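Local coordinates for protein ribulose-bisphosphate carboxylase (Alicyclobacillus acidocaldarius subsp. acidocaldarius, PDB 4NAS) that belongs to the ribulose-bisphosphate carboxylase large-chain family, pairing an N-terminal domain with a TIM-barrel catalytic domain, at residues A15-R20 / G106-E111; G62-D67 / V75-I80. One frame throughout, in Å; residues are numbered along the deposited sequence.

Contact 1 (A15-R20 / G106-E111)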
loop_
_atom_site.group_PDB
_atom_site.type_symbol
_atom_site.label_atom_id
_atom_site.label_comp_id
_atom_site.label_asym_id
_atom_site.label_seq_id
_atom_site.Cartn_x
_atom_site.Cartn_y
_atom_site.Cartn_z
ATOM N N ALA B 15 -3.790 13.310 13.951
ATOM C CA ALA B 15 -3.740 13.408 12.503
ATOM C C ALA B 15 -4.424 14.683 12.016
ATOM O O ALA B 15 -5.477 15.065 12.519
ATOM C CB ALA B 15 -4.393 12.188 11.874
ATOM N N THR B 16 -3.800 15.332 11.039
ATOM C CA THR B 16 -4.345 16.502 10.377
ATOM C C THR B 16 -4.740 16.108 8.977
ATOM O O THR B 16 -3.900 15.579 8.231
ATOM C CB THR B 16 -3.291 17.607 10.264
ATOM O OG1 THR B 16 -2.856 17.992 11.568
ATOM C CG2 THR B 16 -3.855 18.831 9.534
ATOM N N TYR B 17 -6.008 16.351 8.632
ATOM C CA TYR B 17 -6.543 16.079 7.296
ATOM C C TYR B 17 -6.875 17.378 6.584
ATOM O O TYR B 17 -7.316 18.333 7.214
ATOM C CB TYR B 17 -7.824 15.229 7.373
ATOM C CG TYR B 17 -7.637 13.980 8.182
ATOM C CD1 TYR B 17 -7.158 12.803 7.584
ATOM C CD2 TYR B 17 -7.903 13.971 9.541
ATOM C CE1 TYR B 17 -6.967 11.666 8.330
ATOM C CE2 TYR B 17 -7.721 12.831 10.299
ATOM C CZ TYR B 17 -7.257 11.687 9.697
ATOM O OH TYR B 17 -7.080 10.547 10.443
ATOM N N ARG B 18 -6.631 17.405 5.279
ATOM C CA ARG B 18 -7.115 18.472 4.407
ATOM C C ARG B 18 -8.284 17.891 3.626
ATOM O O ARG B 18 -8.141 16.847 2.975
ATOM C CB ARG B 18 -6.026 18.880 3.396
ATOM C CG ARG B 18 -6.494 19.964 2.396
ATOM C CD ARG B 18 -5.712 19.906 1.076
ATOM N NE ARG B 18 -6.086 20.978 0.149
ATOM C CZ ARG B 18 -7.042 20.889 -0.779
ATOM N NH1 ARG B 18 -7.752 19.778 -0.919
ATOM N NH2 ARG B 18 -7.292 21.921 -1.571
ATOM N N LEU B 19 -9.428 18.561 3.652
ATOM C CA LEU B 19 -10.618 18.032 2.978
ATOM C C LEU B 19 -11.525 19.142 2.459
ATOM O O LEU B 19 -11.456 20.288 2.927
ATOM C CB LEU B 19 -11.402 17.112 3.915
ATOM C CG LEU B 19 -11.809 17.663 5.292
ATOM C CD1 LEU B 19 -13.121 18.427 5.255
ATOM C CD2 LEU B 19 -11.888 16.558 6.333
ATOM N N ARG B 20 -12.374 18.789 1.495
ATOM C CA ARG B 20 -13.374 19.713 0.962
ATOM C C ARG B 20 -14.765 19.275 1.418
ATOM O O ARG B 20 -15.088 18.090 1.377
ATOM C CB ARG B 20 -13.298 19.753 -0.566
ATOM C CG ARG B 20 -14.355 20.613 -1.220
ATOM C CD ARG B 20 -14.138 20.709 -2.718
ATOM N NE ARG B 20 -15.163 21.537 -3.351
ATOM C CZ ARG B 20 -14.932 22.414 -4.328
ATOM N NH1 ARG B 20 -13.702 22.593 -4.789
ATOM N NH2 ARG B 20 -15.935 23.123 -4.837
ATOM N N GLY B 106 -14.303 10.668 -0.126
ATOM C CA GLY B 106 -14.198 11.747 -1.094
ATOM C C GLY B 106 -12.885 12.508 -1.094
ATOM O O GLY B 106 -11.798 11.943 -0.941
ATOM N N GLU B 107 -12.971 13.823 -1.271
ATOM C CA GLU B 107 -11.754 14.638 -1.309
ATOM C C GLU B 107 -11.179 14.881 0.078
ATOM O O GLU B 107 -11.603 15.787 0.779
ATOM C CB GLU B 107 -12.024 15.971 -2.002
ATOM C CG GLU B 107 -10.779 16.830 -2.137
ATOM C CD GLU B 107 -10.999 18.024 -3.032
ATOM O OE1 GLU B 107 -12.005 18.022 -3.777
ATOM O OE2 GLU B 107 -10.163 18.960 -2.974
ATOM N N ILE B 108 -10.205 14.066 0.478
ATOM C CA ILE B 108 -9.603 14.186 1.803
ATOM C C ILE B 108 -8.181 13.641 1.699
ATOM O O ILE B 108 -7.951 12.712 0.942
ATOM C CB ILE B 108 -10.387 13.367 2.864
ATOM C CG1 ILE B 108 -9.803 13.584 4.251
ATOM C CG2 ILE B 108 -10.447 11.837 2.510
ATOM C CD1 ILE B 108 -10.762 13.142 5.360
ATOM N N ARG B 109 -7.251 14.227 2.441
ATOM C CA ARG B 109 -5.841 13.846 2.351
ATOM C C ARG B 109 -5.177 13.948 3.706
ATOM O O ARG B 109 -5.326 14.962 4.409
ATOM C CB ARG B 109 -5.145 14.774 1.340
ATOM C CG ARG B 109 -3.666 14.550 1.107
ATOM C CD ARG B 109 -3.147 15.588 0.083
ATOM N NE ARG B 109 -2.034 15.081 -0.715
ATOM C CZ ARG B 109 -0.771 15.438 -0.557
ATOM N NH1 ARG B 109 -0.431 16.318 0.374
ATOM N NH2 ARG B 109 0.159 14.907 -1.335
ATOM N N LEU B 110 -4.426 12.915 4.077
ATOM C CA LEU B 110 -3.680 12.926 5.338
ATOM C C LEU B 110 -2.375 13.722 5.209
ATOM O O LEU B 110 -1.479 13.358 4.417
ATOM C CB LEU B 110 -3.406 11.483 5.790
ATOM C CG LEU B 110 -2.568 11.303 7.060
ATOM C CD1 LEU B 110 -3.288 11.869 8.287
ATOM C CD2 LEU B 110 -2.305 9.806 7.237
ATOM N N GLU B 111 -2.277 14.795 5.996
ATOM C CA GLU B 111 -1.240 15.819 5.861
ATOM C C GLU B 111 -0.169 15.711 6.932
ATOM O O GLU B 111 0.995 16.060 6.711
ATOM C CB GLU B 111 -1.871 17.212 6.000
ATOM C CG GLU B 111 -2.834 17.604 4.888
ATOM C CD GLU B 111 -2.114 18.079 3.647
ATOM O OE1 GLU B 111 -2.100 19.305 3.401
ATOM O OE2 GLU B 111 -1.551 17.228 2.926
HETATM O O HOH W 1 -14.287 15.129 1.684
#
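Arg18 and Arg109 form the hydrogen-bonded pair at the middle of this antiparallel ladder between 15-20 and 106-111. Arg18 N gives a bond of 2.9 Å to Arg109 O, and Arg109 N returns one of 2.8 Å to Arg18 O. Glu111 N binds Thr16 O on one side of this pair. On the other, Arg20 N reaches Glu107 O at 3.2 Å, and a water lies within bonding distance of both Glu107 O and Arg20 O.

The ion pairs gather around the side chains of Arg18 and Arg109. CG of Arg18 is anti to the backbone N (chi1 177°), and the chain runs extended from there to NE. NH1 of Arg18 meets OE2 of Glu107 at 3.3 Å, a long salt bridge. It uses the anti lone pair of OE2, with guanidinium and carboxylate planes only 10° apart. CB of Arg18 packs on CG of Glu111. OE2 of Glu111 takes NH1 of Arg109 at 2.9 Å in a second salt bridge. Arg20 turns its guanidinium outward, with salt bridges from NE to Asp73 and from NH2 to Asp71.

Apolar packing fills the face with Tyr17, Leu19, Ile108 and Leu110. CD1 of Leu110 lies 3.7 Å from CE1 of Tyr17, oblique to the ring. CD2 of Leu19 meets CD1 of Ile108 at 3.7 Å, the two side chains running alongside each other in the same direction. Phe99 of helix 91-99 touches Tyr17, Ile108 and Leu110 on this face, and the Tyr17 hydroxyl is bonded to Val98 O.

The sheet of the N-terminal domain is thus two-sided here: an apolar face lies against helix 91-99, while the other carries partly exposed ion pairs whose charges probably offset one another.

Contact 2 (G62-D67 / V75-I80)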
loop_
_atom_site.group_PDB
_atom_site.type_symbol
_atom_site.label_atom_id
_atom_site.label_comp_id
_atom_site.label_asym_id
_atom_site.label_seq_id
_atom_site.Cartn_x
_atom_site.Cartn_y
_atom_site.Cartn_z
ATOM N N GLY B 62 -8.971 20.247 16.466
ATOM C CA GLY B 62 -9.095 21.522 15.781
ATOM C C GLY B 62 -9.749 21.434 14.417
ATOM O O GLY B 62 -9.634 20.429 13.712
ATOM N N ILE B 63 -10.466 22.497 14.064
ATOM C CA ILE B 63 -11.063 22.649 12.741
ATOM C C ILE B 63 -10.674 24.014 12.187
ATOM O O ILE B 63 -10.942 25.028 12.815
ATOM C CB ILE B 63 -12.597 22.596 12.801
ATOM C CG1 ILE B 63 -13.072 21.303 13.478
ATOM C CG2 ILE B 63 -13.186 22.752 11.405
ATOM C CD1 ILE B 63 -14.524 21.018 13.270
ATOM N N ARG B 64 -10.045 24.033 11.017
ATOM C CA ARG B 64 -9.554 25.269 10.422
ATOM C C ARG B 64 -10.014 25.404 8.973
ATOM O O ARG B 64 -9.609 24.634 8.107
ATOM C CB ARG B 64 -8.024 25.326 10.477
ATOM C CG ARG B 64 -7.426 25.290 11.880
ATOM C CD ARG B 64 -5.907 25.297 11.827
ATOM N NE ARG B 64 -5.350 24.069 11.255
ATOM C CZ ARG B 64 -5.172 22.948 11.948
ATOM N NH1 ARG B 64 -5.511 22.905 13.233
ATOM N NH2 ARG B 64 -4.657 21.874 11.366
ATOM N N VAL B 65 -10.852 26.397 8.710
ATOM C CA VAL B 65 -11.288 26.674 7.352
ATOM C C VAL B 65 -10.158 27.366 6.591
ATOM O O VAL B 65 -9.650 28.397 7.028
ATOM C CB VAL B 65 -12.537 27.568 7.355
ATOM C CG1 VAL B 65 -12.724 28.227 6.011
ATOM C CG2 VAL B 65 -13.765 26.765 7.744
ATOM N N LEU B 66 -9.746 26.788 5.468
ATOM C CA LEU B 66 -8.639 27.352 4.705
ATOM C C LEU B 66 -9.144 28.270 3.598
ATOM O O LEU B 66 -8.542 29.304 3.314
ATOM C CB LEU B 66 -7.759 26.259 4.121
ATOM C CG LEU B 66 -7.114 25.296 5.121
ATOM C CD1 LEU B 66 -5.982 24.543 4.459
ATOM C CD2 LEU B 66 -6.627 26.021 6.381
ATOM N N ASP B 67 -10.260 27.898 2.980
ATOM C CA ASP B 67 -10.821 28.707 1.905
ATOM C C ASP B 67 -12.312 28.435 1.732
ATOM O O ASP B 67 -12.792 27.331 1.985
ATOM C CB ASP B 67 -10.078 28.449 0.588
ATOM C CG ASP B 67 -10.492 29.410 -0.510
ATOM O OD1 ASP B 67 -10.488 30.637 -0.260
ATOM O OD2 ASP B 67 -10.836 28.941 -1.616
ATOM N N VAL B 75 -12.592 24.456 1.922
ATOM C CA VAL B 75 -11.457 23.569 2.147
ATOM C C VAL B 75 -11.016 23.811 3.573
ATOM O O VAL B 75 -10.830 24.950 3.992
ATOM C CB VAL B 75 -10.301 23.786 1.165
ATOM C CG1 VAL B 75 -9.073 22.988 1.604
ATOM C CG2 VAL B 75 -10.722 23.361 -0.227
ATOM N N ALA B 76 -10.893 22.734 4.333
ATOM C CA ALA B 76 -10.580 22.857 5.739
ATOM C C ALA B 76 -9.558 21.833 6.187
ATOM O O ALA B 76 -9.331 20.809 5.519
ATOM C CB ALA B 76 -11.852 22.738 6.573
ATOM N N GLU B 77 -8.923 22.133 7.314
ATOM C CA GLU B 77 -8.103 21.162 8.013
ATOM C C GLU B 77 -8.826 20.765 9.285
ATOM O O GLU B 77 -9.443 21.596 9.954
ATOM C CB GLU B 77 -6.732 21.736 8.358
ATOM C CG GLU B 77 -5.774 21.745 7.175
ATOM C CD GLU B 77 -4.389 22.207 7.553
ATOM O OE1 GLU B 77 -4.162 22.492 8.748
ATOM O OE2 GLU B 77 -3.528 22.287 6.650
ATOM N N ILE B 78 -8.771 19.481 9.603
ATOM C CA ILE B 78 -9.356 18.983 10.831
ATOM C C ILE B 78 -8.261 18.194 11.508
ATOM O O ILE B 78 -7.526 17.480 10.826
ATOM C CB ILE B 78 -10.534 18.067 10.517
ATOM C CG1 ILE B 78 -11.682 18.886 9.931
ATOM C CG2 ILE B 78 -10.988 17.330 11.756
ATOM C CD1 ILE B 78 -12.795 18.044 9.389
ATOM N N ASP B 79 -8.122 18.350 12.825
ATOM C CA ASP B 79 -7.182 17.542 13.603
ATOM C C ASP B 79 -7.979 16.567 14.470
ATOM O O ASP B 79 -8.882 16.991 15.192
ATOM C CB ASP B 79 -6.322 18.423 14.532
ATOM C CG ASP B 79 -5.452 19.434 13.784
ATOM O OD1 ASP B 79 -5.053 19.187 12.632
ATOM O OD2 ASP B 79 -5.149 20.488 14.385
ATOM N N ILE B 80 -7.661 15.273 14.397
ATOM C CA ILE B 80 -8.332 14.260 15.226
ATOM C C ILE B 80 -7.306 13.523 16.107
ATOM O O ILE B 80 -6.237 13.123 15.619
ATOM C CB ILE B 80 -9.090 13.217 14.364
ATOM C CG1 ILE B 80 -10.101 13.890 13.426
ATOM C CG2 ILE B 80 -9.788 12.184 15.244
ATOM C CD1 ILE B 80 -11.196 14.689 14.155
#
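Arg64 reaches across to Glu77 and Asp79 through a bend at chi3. Its CG lies anti to the carbonyl carbon (chi1 -61°), and the turn at chi3 (-67°) brings NE over beside Glu77.

The guanidinium grips both acids. Towards Glu77 it works side-on: NH2 of Arg64 lies 2.7 Å from OE1 of Glu77, and NE of Arg64 lies 3.2 Å from the same oxygen. The two planes stand at 90°, and OE1 is met on its anti side. Towards Asp79 the grip is end-on. NH1 of Arg64 meets OD2 of Asp79 at 2.7 Å, from above the carboxylate plane, and NH2 of Arg64 binds OD1 of Asp79 at 3.0 Å. OD1 has a second partner in Thr16 OG1. Four bonds to two carboxylates should fix the rotation of the guanidinium, and its positive charge probably favours the ionised form of both carboxylates.

The two strands are the arms of a beta hairpin at an edge of the N-terminal domain sheet. Arg64 and Glu77 bond through both backbone N-H groups. A classic beta bulge interrupts the ladder where Leu66 and Asp67 both face Val75. Val75 O accepts from Leu66 N at 2.6 Å and from Asp67 N at 3.2 Å, and Val75 N returns a bond to Asp67 O.

Leu66 points toward the other strand. Its CD1 touches CG of Glu77 at 3.9 Å, on the face that carries the ion pairs. On the opposite face Ile63 sits across from Ile78, with CG2 of Ile63 4.4 Å from CG1 of Ile78. Helix 26-36 packs on this face, with Leu26 against Ala76 and Ala30 against Ile78.

In the fold
From the N terminus, strand 12-22 comes first and holds the 15-20 side of contact 1. After helices 26-36 and 47-54, strands 59-68 and 73-83 pair as a hairpin, and contact 2 closes that short loop. The chain then passes helix 91-99 and returns at 106-111, where contact 1 closes the longer loop. Contact 2 therefore falls wholly within the span of contact 1, and the two do not cross. Strand 12-22 lies between strands 73-83 and 108-114, which joins both contacts in one sheet. Between them, the backbones of Leu19 and Ala76 probably bond, and the side chains of Leu19 and Ile78 pack.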